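Lic11098 (Leptospira interrogans serogroup Icterohaemorrhagiae serovar copenhageni, PDB 4U08) is of unknown function but, as a leucine-rich repeat protein of a human pathogen, probably binds other molecules and may act as a virulence factor. Local coordinates at residues Q284-P289 and N305-F310; L255-N260 and L278-N283; R23-S28 and G40-L45; L45-L50 and Q70-K75. All blocks are in the same frame, centred on the assembly; numbering follows the deposited sequence.

Contact 1: Q284-P289 and N305-F310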
# COMPACT_ATOMS: atom_id res chain seq x y z
N GLN A 284 -8.05 -6.54 -20.35
CA GLN A 284 -8.62 -7.04 -21.60
C GLN A 284 -9.30 -5.87 -22.30
O GLN A 284 -10.40 -6.00 -22.81
CB GLN A 284 -9.67 -8.18 -21.30
CG GLN A 284 -9.50 -9.03 -20.01
CD GLN A 284 -8.17 -9.76 -19.86
OE1 GLN A 284 -7.59 -9.84 -18.76
NE2 GLN A 284 -7.64 -10.28 -20.96
N LEU A 285 -8.65 -4.67 -22.29
CA LEU A 285 -9.25 -3.49 -22.91
C LEU A 285 -9.33 -3.66 -24.40
O LEU A 285 -8.36 -4.07 -25.02
CB LEU A 285 -8.46 -2.18 -22.58
CG LEU A 285 -8.42 -1.76 -21.10
CD1 LEU A 285 -7.42 -0.62 -20.89
CD2 LEU A 285 -9.80 -1.40 -20.58
N THR A 286 -10.46 -3.27 -24.97
CA THR A 286 -10.68 -3.30 -26.41
C THR A 286 -10.64 -1.89 -26.97
O THR A 286 -10.25 -1.68 -28.11
CB THR A 286 -11.98 -4.08 -26.73
OG1 THR A 286 -13.01 -3.60 -25.87
CG2 THR A 286 -11.83 -5.58 -26.49
N THR A 287 -10.94 -0.89 -26.12
CA THR A 287 -10.91 0.52 -26.54
C THR A 287 -10.55 1.47 -25.35
O THR A 287 -10.69 1.04 -24.20
CB THR A 287 -12.29 0.89 -27.14
OG1 THR A 287 -12.19 2.16 -27.78
CG2 THR A 287 -13.42 0.92 -26.08
N LEU A 288 -10.09 2.71 -25.61
CA LEU A 288 -9.89 3.74 -24.56
C LEU A 288 -10.90 4.85 -24.83
O LEU A 288 -11.06 5.23 -26.00
CB LEU A 288 -8.48 4.35 -24.53
CG LEU A 288 -7.32 3.44 -24.20
CD1 LEU A 288 -6.02 4.20 -24.37
CD2 LEU A 288 -7.42 2.87 -22.76
N PRO A 289 -11.55 5.44 -23.79
CA PRO A 289 -12.47 6.55 -24.06
C PRO A 289 -11.73 7.79 -24.57
O PRO A 289 -10.54 7.95 -24.26
CB PRO A 289 -13.09 6.82 -22.68
CG PRO A 289 -12.07 6.34 -21.69
CD PRO A 289 -11.44 5.15 -22.33
N ASN A 305 -0.36 -5.80 -22.90
CA ASN A 305 -1.17 -7.03 -22.92
C ASN A 305 -2.68 -6.80 -22.82
O ASN A 305 -3.44 -7.70 -22.48
CB ASN A 305 -0.68 -8.01 -21.86
CG ASN A 305 -0.67 -9.43 -22.29
OD1 ASN A 305 0.16 -9.84 -23.09
ND2 ASN A 305 -1.54 -10.23 -21.67
N ASN A 306 -3.14 -5.62 -23.22
CA ASN A 306 -4.55 -5.41 -23.42
C ASN A 306 -4.84 -5.97 -24.85
O ASN A 306 -4.00 -6.63 -25.49
CB ASN A 306 -4.86 -3.92 -23.39
CG ASN A 306 -5.06 -3.36 -22.05
OD1 ASN A 306 -4.39 -2.41 -21.65
ND2 ASN A 306 -5.94 -3.96 -21.31
N GLN A 307 -6.00 -5.63 -25.38
CA GLN A 307 -6.45 -6.06 -26.69
C GLN A 307 -6.79 -4.84 -27.51
O GLN A 307 -7.70 -4.89 -28.34
CB GLN A 307 -7.68 -6.98 -26.52
CG GLN A 307 -7.37 -8.36 -25.92
CD GLN A 307 -8.61 -9.11 -25.47
OE1 GLN A 307 -9.73 -8.95 -26.01
NE2 GLN A 307 -8.45 -9.97 -24.46
N LEU A 308 -6.10 -3.70 -27.28
CA LEU A 308 -6.38 -2.48 -28.04
C LEU A 308 -6.07 -2.61 -29.53
O LEU A 308 -5.00 -3.08 -29.89
CB LEU A 308 -5.60 -1.30 -27.48
CG LEU A 308 -5.95 -0.87 -26.06
CD1 LEU A 308 -4.87 0.06 -25.51
CD2 LEU A 308 -7.33 -0.21 -26.02
N ASN A 309 -7.00 -2.18 -30.39
CA ASN A 309 -6.79 -2.22 -31.84
C ASN A 309 -6.38 -0.87 -32.29
O ASN A 309 -5.59 -0.75 -33.22
CB ASN A 309 -8.08 -2.62 -32.59
CG ASN A 309 -8.28 -4.11 -32.61
OD1 ASN A 309 -7.37 -4.86 -32.95
ND2 ASN A 309 -9.46 -4.55 -32.22
N PHE A 310 -6.87 0.16 -31.58
CA PHE A 310 -6.58 1.54 -31.89
C PHE A 310 -6.54 2.37 -30.61
O PHE A 310 -7.01 1.95 -29.55
CB PHE A 310 -7.67 2.16 -32.83
CG PHE A 310 -7.84 1.46 -34.16
CD1 PHE A 310 -6.97 1.72 -35.21
CD2 PHE A 310 -8.86 0.53 -34.35
CE1 PHE A 310 -7.10 1.03 -36.43
CE2 PHE A 310 -9.01 -0.13 -35.58
CZ PHE A 310 -8.14 0.13 -36.61
O HOH W 1 -11.95 -8.12 -23.77
O HOH W 2 -9.19 2.99 -28.31

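Contact 2: L255-N260 and L278-N283. With ZN (zinc ion), chain E.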
# COMPACT_ATOMS: atom_id res chain seq x y z
N LEU A 255 -3.24 5.21 -9.85
CA LEU A 255 -4.29 4.20 -9.99
C LEU A 255 -3.63 2.97 -10.61
O LEU A 255 -3.18 3.01 -11.77
CB LEU A 255 -5.44 4.73 -10.85
CG LEU A 255 -6.63 3.78 -11.09
CD1 LEU A 255 -7.19 3.24 -9.76
CD2 LEU A 255 -7.71 4.47 -11.91
N LYS A 256 -3.47 1.91 -9.81
CA LYS A 256 -2.81 0.68 -10.25
C LYS A 256 -3.85 -0.43 -10.37
O LYS A 256 -4.43 -0.83 -9.36
CB LYS A 256 -1.67 0.31 -9.30
CG LYS A 256 -0.47 1.24 -9.49
CD LYS A 256 0.81 0.61 -8.98
CE LYS A 256 1.99 1.51 -9.15
NZ LYS A 256 1.91 2.71 -8.26
N LEU A 257 -4.13 -0.87 -11.61
CA LEU A 257 -5.14 -1.86 -11.93
C LEU A 257 -4.56 -3.07 -12.69
O LEU A 257 -5.31 -3.78 -13.36
CB LEU A 257 -6.25 -1.17 -12.77
CG LEU A 257 -7.17 -0.19 -12.02
CD1 LEU A 257 -7.82 0.77 -12.97
CD2 LEU A 257 -8.23 -0.94 -11.24
N TYR A 258 -3.25 -3.31 -12.53
CA TYR A 258 -2.49 -4.40 -13.13
C TYR A 258 -3.16 -5.75 -12.83
O TYR A 258 -3.56 -6.01 -11.70
CB TYR A 258 -1.03 -4.38 -12.61
CG TYR A 258 -0.25 -5.66 -12.82
CD1 TYR A 258 0.06 -6.49 -11.74
CD2 TYR A 258 0.19 -6.04 -14.09
CE1 TYR A 258 0.77 -7.68 -11.92
CE2 TYR A 258 0.90 -7.23 -14.28
CZ TYR A 258 1.20 -8.03 -13.20
OH TYR A 258 1.92 -9.19 -13.39
N GLU A 259 -3.32 -6.57 -13.87
CA GLU A 259 -3.90 -7.91 -13.79
C GLU A 259 -5.33 -7.93 -13.22
O GLU A 259 -5.61 -8.58 -12.21
CB GLU A 259 -2.96 -8.88 -13.04
CG GLU A 259 -2.00 -9.58 -13.98
CD GLU A 259 -1.27 -10.80 -13.46
OE1 GLU A 259 -1.80 -11.49 -12.56
OE2 GLU A 259 -0.17 -11.10 -13.99
N ASN A 260 -6.22 -7.18 -13.85
CA ASN A 260 -7.64 -7.24 -13.56
C ASN A 260 -8.29 -7.79 -14.84
O ASN A 260 -7.58 -8.35 -15.68
CB ASN A 260 -8.22 -5.90 -13.09
CG ASN A 260 -8.04 -5.72 -11.60
OD1 ASN A 260 -8.83 -6.23 -10.81
ND2 ASN A 260 -6.96 -5.08 -11.17
N LEU A 278 -1.21 5.66 -14.35
CA LEU A 278 -2.34 4.80 -14.66
C LEU A 278 -1.78 3.49 -15.22
O LEU A 278 -1.19 3.46 -16.32
CB LEU A 278 -3.33 5.50 -15.61
CG LEU A 278 -4.57 4.70 -16.02
CD1 LEU A 278 -5.37 4.22 -14.80
CD2 LEU A 278 -5.43 5.48 -17.02
N ASP A 279 -1.88 2.42 -14.41
CA ASP A 279 -1.35 1.13 -14.77
C ASP A 279 -2.49 0.16 -15.07
O ASP A 279 -3.18 -0.29 -14.17
CB ASP A 279 -0.41 0.58 -13.68
CG ASP A 279 0.32 -0.72 -14.01
OD1 ASP A 279 -0.03 -1.37 -15.01
OD2 ASP A 279 1.24 -1.09 -13.24
N LEU A 280 -2.69 -0.12 -16.35
CA LEU A 280 -3.76 -1.02 -16.79
C LEU A 280 -3.18 -2.25 -17.45
O LEU A 280 -3.88 -2.91 -18.19
CB LEU A 280 -4.69 -0.28 -17.75
CG LEU A 280 -5.58 0.77 -17.13
CD1 LEU A 280 -5.91 1.85 -18.11
CD2 LEU A 280 -6.85 0.14 -16.57
N ASP A 281 -1.93 -2.59 -17.14
CA ASP A 281 -1.25 -3.76 -17.69
C ASP A 281 -2.03 -5.04 -17.35
O ASP A 281 -2.60 -5.14 -16.27
CB ASP A 281 0.15 -3.85 -17.09
CG ASP A 281 1.01 -4.93 -17.71
OD1 ASP A 281 1.78 -4.60 -18.63
OD2 ASP A 281 0.89 -6.10 -17.31
N GLY A 282 -2.07 -5.99 -18.28
CA GLY A 282 -2.73 -7.28 -18.06
C GLY A 282 -4.24 -7.28 -18.00
O GLY A 282 -4.83 -8.19 -17.43
N ASN A 283 -4.88 -6.28 -18.58
CA ASN A 283 -6.33 -6.24 -18.64
C ASN A 283 -6.79 -6.73 -20.02
O ASN A 283 -5.98 -7.30 -20.76
CB ASN A 283 -6.89 -4.86 -18.28
CG ASN A 283 -6.82 -4.63 -16.80
OD1 ASN A 283 -7.72 -5.00 -16.06
ND2 ASN A 283 -5.69 -4.13 -16.31
ZN ZN E . 2.96 -6.55 -18.90

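Contact 3: R23-S28 and G40-L45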
# COMPACT_ATOMS: atom_id res chain seq x y z
N ARG A 23 18.28 4.40 31.48
CA ARG A 23 17.23 5.05 30.68
C ARG A 23 16.93 4.22 29.44
O ARG A 23 15.78 4.15 29.00
CB ARG A 23 17.63 6.48 30.30
CG ARG A 23 17.84 7.39 31.50
CD ARG A 23 17.11 8.71 31.37
NE ARG A 23 15.72 8.60 31.81
CZ ARG A 23 15.30 8.81 33.05
NH1 ARG A 23 16.16 9.14 34.01
NH2 ARG A 23 14.01 8.70 33.35
N ILE A 24 17.97 3.59 28.88
CA ILE A 24 17.85 2.72 27.71
C ILE A 24 18.58 1.42 28.00
O ILE A 24 19.77 1.44 28.35
CB ILE A 24 18.40 3.38 26.39
CG1 ILE A 24 17.66 4.70 26.05
CG2 ILE A 24 18.37 2.39 25.22
CD1 ILE A 24 18.43 5.63 25.08
N LEU A 25 17.88 0.29 27.84
CA LEU A 25 18.47 -1.03 27.98
C LEU A 25 18.30 -1.78 26.67
O LEU A 25 17.17 -2.09 26.26
CB LEU A 25 17.89 -1.82 29.18
CG LEU A 25 18.50 -3.21 29.44
CD1 LEU A 25 19.95 -3.11 29.91
CD2 LEU A 25 17.68 -3.99 30.44
N ASN A 26 19.42 -2.01 25.99
CA ASN A 26 19.46 -2.68 24.70
C ASN A 26 19.99 -4.10 24.84
O ASN A 26 21.20 -4.29 24.94
CB ASN A 26 20.28 -1.86 23.68
CG ASN A 26 20.18 -2.33 22.23
OD1 ASN A 26 20.68 -1.69 21.31
ND2 ASN A 26 19.55 -3.47 21.98
N LEU A 27 19.09 -5.09 24.80
CA LEU A 27 19.48 -6.49 24.91
C LEU A 27 19.20 -7.27 23.62
O LEU A 27 19.19 -8.50 23.65
CB LEU A 27 18.78 -7.18 26.11
CG LEU A 27 18.96 -6.56 27.51
CD1 LEU A 27 18.12 -7.30 28.53
CD2 LEU A 27 20.42 -6.56 27.94
N SER A 28 19.00 -6.55 22.48
CA SER A 28 18.71 -7.20 21.19
C SER A 28 19.83 -8.15 20.75
O SER A 28 21.00 -7.88 21.04
CB SER A 28 18.46 -6.20 20.07
OG SER A 28 17.95 -4.92 20.40
N GLY A 40 12.08 -5.08 36.87
CA GLY A 40 11.18 -4.16 37.57
C GLY A 40 11.88 -3.13 38.43
O GLY A 40 11.28 -2.10 38.75
N LYS A 41 13.15 -3.39 38.80
CA LYS A 41 13.95 -2.48 39.61
C LYS A 41 14.40 -1.24 38.83
O LYS A 41 14.62 -0.20 39.45
CB LYS A 41 15.16 -3.20 40.26
CG LYS A 41 14.89 -4.56 40.95
CD LYS A 41 13.73 -4.58 41.96
CE LYS A 41 12.65 -5.55 41.52
NZ LYS A 41 11.46 -5.51 42.41
N LEU A 42 14.50 -1.33 37.47
CA LEU A 42 14.90 -0.22 36.59
C LEU A 42 13.73 0.77 36.46
O LEU A 42 13.11 0.87 35.40
CB LEU A 42 15.38 -0.73 35.21
CG LEU A 42 16.39 -1.89 35.18
CD1 LEU A 42 16.66 -2.33 33.77
CD2 LEU A 42 17.71 -1.52 35.86
N GLN A 43 13.42 1.50 37.55
CA GLN A 43 12.30 2.44 37.67
C GLN A 43 12.33 3.62 36.70
O GLN A 43 11.27 4.18 36.43
CB GLN A 43 12.15 2.95 39.11
CG GLN A 43 11.66 1.89 40.11
CD GLN A 43 10.22 1.48 39.90
OE1 GLN A 43 9.28 2.26 40.08
NE2 GLN A 43 10.02 0.23 39.51
N ASN A 44 13.52 4.02 36.21
CA ASN A 44 13.61 5.15 35.29
C ASN A 44 13.77 4.73 33.81
O ASN A 44 13.92 5.60 32.95
CB ASN A 44 14.71 6.12 35.72
CG ASN A 44 14.42 6.78 37.05
OD1 ASN A 44 13.29 7.23 37.33
ND2 ASN A 44 15.42 6.88 37.89
N LEU A 45 13.68 3.42 33.51
CA LEU A 45 13.79 2.87 32.16
C LEU A 45 12.73 3.47 31.24
O LEU A 45 11.56 3.51 31.61
CB LEU A 45 13.68 1.33 32.19
CG LEU A 45 14.17 0.56 30.95
CD1 LEU A 45 15.69 0.70 30.74
CD2 LEU A 45 13.82 -0.92 31.07

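Contact 4: L45-L50 and Q70-K75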
# COMPACT_ATOMS: atom_id res chain seq x y z
N LEU A 45 13.68 3.42 33.51
CA LEU A 45 13.79 2.87 32.16
C LEU A 45 12.73 3.47 31.24
O LEU A 45 11.56 3.51 31.61
CB LEU A 45 13.68 1.33 32.19
CG LEU A 45 14.17 0.56 30.95
CD1 LEU A 45 15.69 0.70 30.74
CD2 LEU A 45 13.82 -0.92 31.07
N GLN A 46 13.16 3.98 30.08
CA GLN A 46 12.28 4.61 29.09
C GLN A 46 12.16 3.76 27.85
O GLN A 46 11.11 3.77 27.20
CB GLN A 46 12.79 6.01 28.73
CG GLN A 46 12.68 7.01 29.88
CD GLN A 46 12.98 8.40 29.42
OE1 GLN A 46 14.11 8.88 29.53
NE2 GLN A 46 11.98 9.08 28.87
N LEU A 47 13.23 3.04 27.49
CA LEU A 47 13.25 2.19 26.31
C LEU A 47 13.91 0.86 26.63
O LEU A 47 15.04 0.81 27.15
CB LEU A 47 13.94 2.90 25.10
CG LEU A 47 13.77 2.23 23.73
CD1 LEU A 47 13.75 3.27 22.62
CD2 LEU A 47 14.87 1.18 23.45
N LEU A 48 13.20 -0.22 26.30
CA LEU A 48 13.68 -1.56 26.51
C LEU A 48 13.67 -2.29 25.18
O LEU A 48 12.61 -2.47 24.58
CB LEU A 48 12.81 -2.27 27.59
CG LEU A 48 13.09 -3.75 27.86
CD1 LEU A 48 14.56 -3.99 28.24
CD2 LEU A 48 12.15 -4.29 28.92
N ASN A 49 14.85 -2.67 24.70
CA ASN A 49 14.94 -3.37 23.43
C ASN A 49 15.28 -4.84 23.67
O ASN A 49 16.38 -5.18 24.10
CB ASN A 49 15.93 -2.68 22.48
CG ASN A 49 15.83 -3.16 21.05
OD1 ASN A 49 15.27 -4.21 20.75
ND2 ASN A 49 16.42 -2.42 20.13
N LEU A 50 14.30 -5.72 23.41
CA LEU A 50 14.42 -7.17 23.57
C LEU A 50 14.29 -7.90 22.23
O LEU A 50 14.09 -9.11 22.21
CB LEU A 50 13.37 -7.67 24.59
CG LEU A 50 13.46 -7.11 26.02
CD1 LEU A 50 12.33 -7.65 26.88
CD2 LEU A 50 14.79 -7.44 26.67
N GLN A 70 8.74 2.87 25.39
CA GLN A 70 8.89 1.98 24.24
C GLN A 70 9.34 0.59 24.65
O GLN A 70 10.36 0.43 25.33
CB GLN A 70 9.87 2.56 23.19
CG GLN A 70 9.41 3.86 22.55
CD GLN A 70 10.23 4.23 21.34
OE1 GLN A 70 10.73 3.38 20.59
NE2 GLN A 70 10.33 5.51 21.08
N LEU A 71 8.58 -0.42 24.20
CA LEU A 71 8.89 -1.81 24.45
C LEU A 71 9.01 -2.54 23.12
O LEU A 71 8.02 -2.73 22.42
CB LEU A 71 7.83 -2.44 25.39
CG LEU A 71 8.02 -3.92 25.75
CD1 LEU A 71 9.37 -4.18 26.40
CD2 LEU A 71 6.90 -4.39 26.67
N HIS A 72 10.26 -2.90 22.76
CA HIS A 72 10.59 -3.60 21.51
C HIS A 72 10.76 -5.08 21.83
O HIS A 72 11.69 -5.46 22.54
CB HIS A 72 11.85 -2.99 20.85
CG HIS A 72 11.70 -1.54 20.49
ND1 HIS A 72 11.53 -1.15 19.17
CD2 HIS A 72 11.66 -0.44 21.28
CE1 HIS A 72 11.40 0.17 19.21
NE2 HIS A 72 11.47 0.64 20.45
N LEU A 73 9.83 -5.91 21.37
CA LEU A 73 9.83 -7.34 21.65
C LEU A 73 9.68 -8.16 20.38
O LEU A 73 9.21 -9.30 20.43
CB LEU A 73 8.67 -7.65 22.60
CG LEU A 73 8.96 -7.61 24.07
CD1 LEU A 73 7.67 -7.63 24.84
CD2 LEU A 73 9.81 -8.80 24.48
N SER A 74 10.08 -7.59 19.25
CA SER A 74 9.95 -8.23 17.96
C SER A 74 10.92 -9.39 17.80
O SER A 74 11.97 -9.42 18.45
CB SER A 74 10.17 -7.21 16.85
OG SER A 74 9.27 -6.13 16.98
N LYS A 75 10.56 -10.34 16.94
CA LYS A 75 11.38 -11.49 16.58
C LYS A 75 11.84 -12.30 17.81
O LYS A 75 13.03 -12.49 18.05
CB LYS A 75 12.56 -11.06 15.67
CG LYS A 75 12.11 -10.37 14.37
CD LYS A 75 13.28 -9.85 13.55
CE LYS A 75 13.39 -8.34 13.60
NZ LYS A 75 14.60 -7.84 12.91

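Contact 1: Q284-P289 and N305-F310
L308 packs against the loop 285-288 chiefly through one methyl. With CG anti to its carbonyl carbon (chi1 -65°), L308 brings the CD2 branch to the backbone of T287, 3.7 Å from T287 N. The same CD2 touches L285 CB at 4.1 Å and L288 CG at 4.1 Å, and the L308 side chain crosses that of L288 at about a right angle. L285 lies alongside N306, both side chains pointing the same way. The two segments belong to adjacent coils of the leucine-rich repeat solenoid, just past the strand, where equivalent leucines stack from coil to coil in the core. A single backbone bond joins the two segments: Q307 N donates to L285 O at 2.9 Å, in the carbonyl plane but bent at the hydrogen (140°). L308 N turns to N329 of the following coil. On the outer side, Q307 runs extended beyond CG past Q284 and T286. Its NE2 comes within 3.8 Å of Q284 CB, with the two amide planes 66° apart, while OE1 faces T286 CG2 at 4.0 Å. A water donating to both Q284 O and Q307 OE1 links the two segments beside these amides, and another accepts from L288 N at 2.9 Å while donating to F310 O.

Contact 2: L255-N260 and L278-N283
Both N283 and N260 hold CG anti to the carbonyl carbon, beside the backbone N (chi1 -75° for N283), which turns each amide inward to L257 O. N283 ND2 reaches it at 3.0 Å on a nearly straight bond (177°), while N260 ND2 arrives from the opposite face of the same carbonyl, so two amides grip one buried oxygen from above and below its plane. N283 ND2 also donates to L280 O at 2.9 Å, and N260 ND2 to L234 O of the preceding coil, with the carbonyl oxygens of both amides taken up by L239 N and L262 N. This is the asparagine stack of leucine-rich repeats, each asparagine tying its own turn to the coil before it. Upstream, strands 254-256 and 277-279 pair in parallel, and L255 CD2 lies beside L278 CD1 at 3.7 Å on the core face. Beyond the strands, E259 N donates to D281 O at 2.9 Å. D281 has CG anti to the backbone N (chi1 -173°), bringing its OD2 to the ring edge of Y258, 3.2 Å from CE2. D281 binds the zinc ion through OD1 at 2.3 Å, with OD2 at a longer 2.6 Å, an asymmetric bidentate approach. An Asx turn, D281 N to D279 OD1 at 3.1 Å, probably helps to position the backbone of this zinc ligand.

Contact 3: R23-S28 and G40-L45
Apolar packing between the segments centres on L25, which points from strand 24-26 into the coil and meets two leucines of the returning chain. Its CD2 touches L42 CD1 at 3.9 Å, the two side chains crossing at about a right angle, while its CB is met at 3.7 Å by L45 CD1. With CG anti to the backbone N (chi1 -163°) and chi2 turning CD1 back, L45 brings that methyl to the strand although the CB bond itself leads away from it.

The polar part lies beside the start of the strand, where R23 folds over N44. The arginine chain is bent at chi2 and chi3, and the guanidinium presents one face to N44 O, with NH2 3.1 Å from that oxygen. The approach is over the face and too poorly angled for a hydrogen bond; the NE of R23 is instead engaged by Q46 OE1. NH2 also rests on N44 CB at 3.6 Å, the guanidinium and amide planes being 25° apart, and the N44 amide itself donates through ND2 to Q20 O.

Hydrogen bonds inside 40-45 shape the corner that delivers these groups. Q43 NE2 reaches back to G40 O at 2.8 Å, Q43 N donates to K41 O around an inverse gamma turn centred on L42, and L45 N closes a type I turn on L42 O at 3.2 Å. A core leucine of one strand packed against leucines returning from a 3-10 segment on the back of the coil is the interior of a single leucine-rich repeat turn.

Contact 4: L45-L50 and Q70-K75
Four backbone hydrogen bonds join L45-L50 to Q70-K75 in parallel register: Q70 N to Q46 O, L48 N to Q70 O, H72 N to L48 O and L50 N to H72 O, the last the shortest at 2.8 Å. The axes of the short strands 47-49 and 70-72 approach to 5.0 Å and lie 1° from parallel.

Apolar pairing fills the inner face. L48 CD2 lies beside L71 CD1 at 3.8 Å, and just past the strands L50 CD1 meets L73 CD2 at 3.7 Å, each pair lying side by side and pointing the same way.

The other face carries L47 among the polar N49, Q70 and H72. Q70 and H72 both place CG beside the backbone N, which turns them to each other: H72 NE2 donates to a lone pair of Q70 OE1 at 2.8 Å, nearly in the imidazole plane, and this bond helps to set the ring rotation. L47 CD1 packs on Q70 OE1 at 3.6 Å. N49 OD1, held by D51 N, sits 3.6 Å from H72 CB, the amide and ring planes 39° apart.

Core-facing L48 and L71 with mostly polar residues opposite typify the concave side of a leucine-rich repeat solenoid.

In the fold
From the N terminus, contact 3 comes first: it closes the loop from strand 24-26 round to the 3-10 segment and back to L45, one turn of the solenoid. Contact 4 takes over at that shared leucine and joins strand 47-49 to strand 70-72 in the next coil; the two also touch where segment 23-28 runs beside 45-50, strands 24-26 and 47-49 being neighbours. Far along the chain, about 27 Å from contact 4 at the nearest atoms and across the chain's centre, contact 2 repeats such strand pairing at 255-260 and 278-283. Contact 1 follows directly and touches it, joining coils just past their strands. All four lie in series, none nesting or crossing.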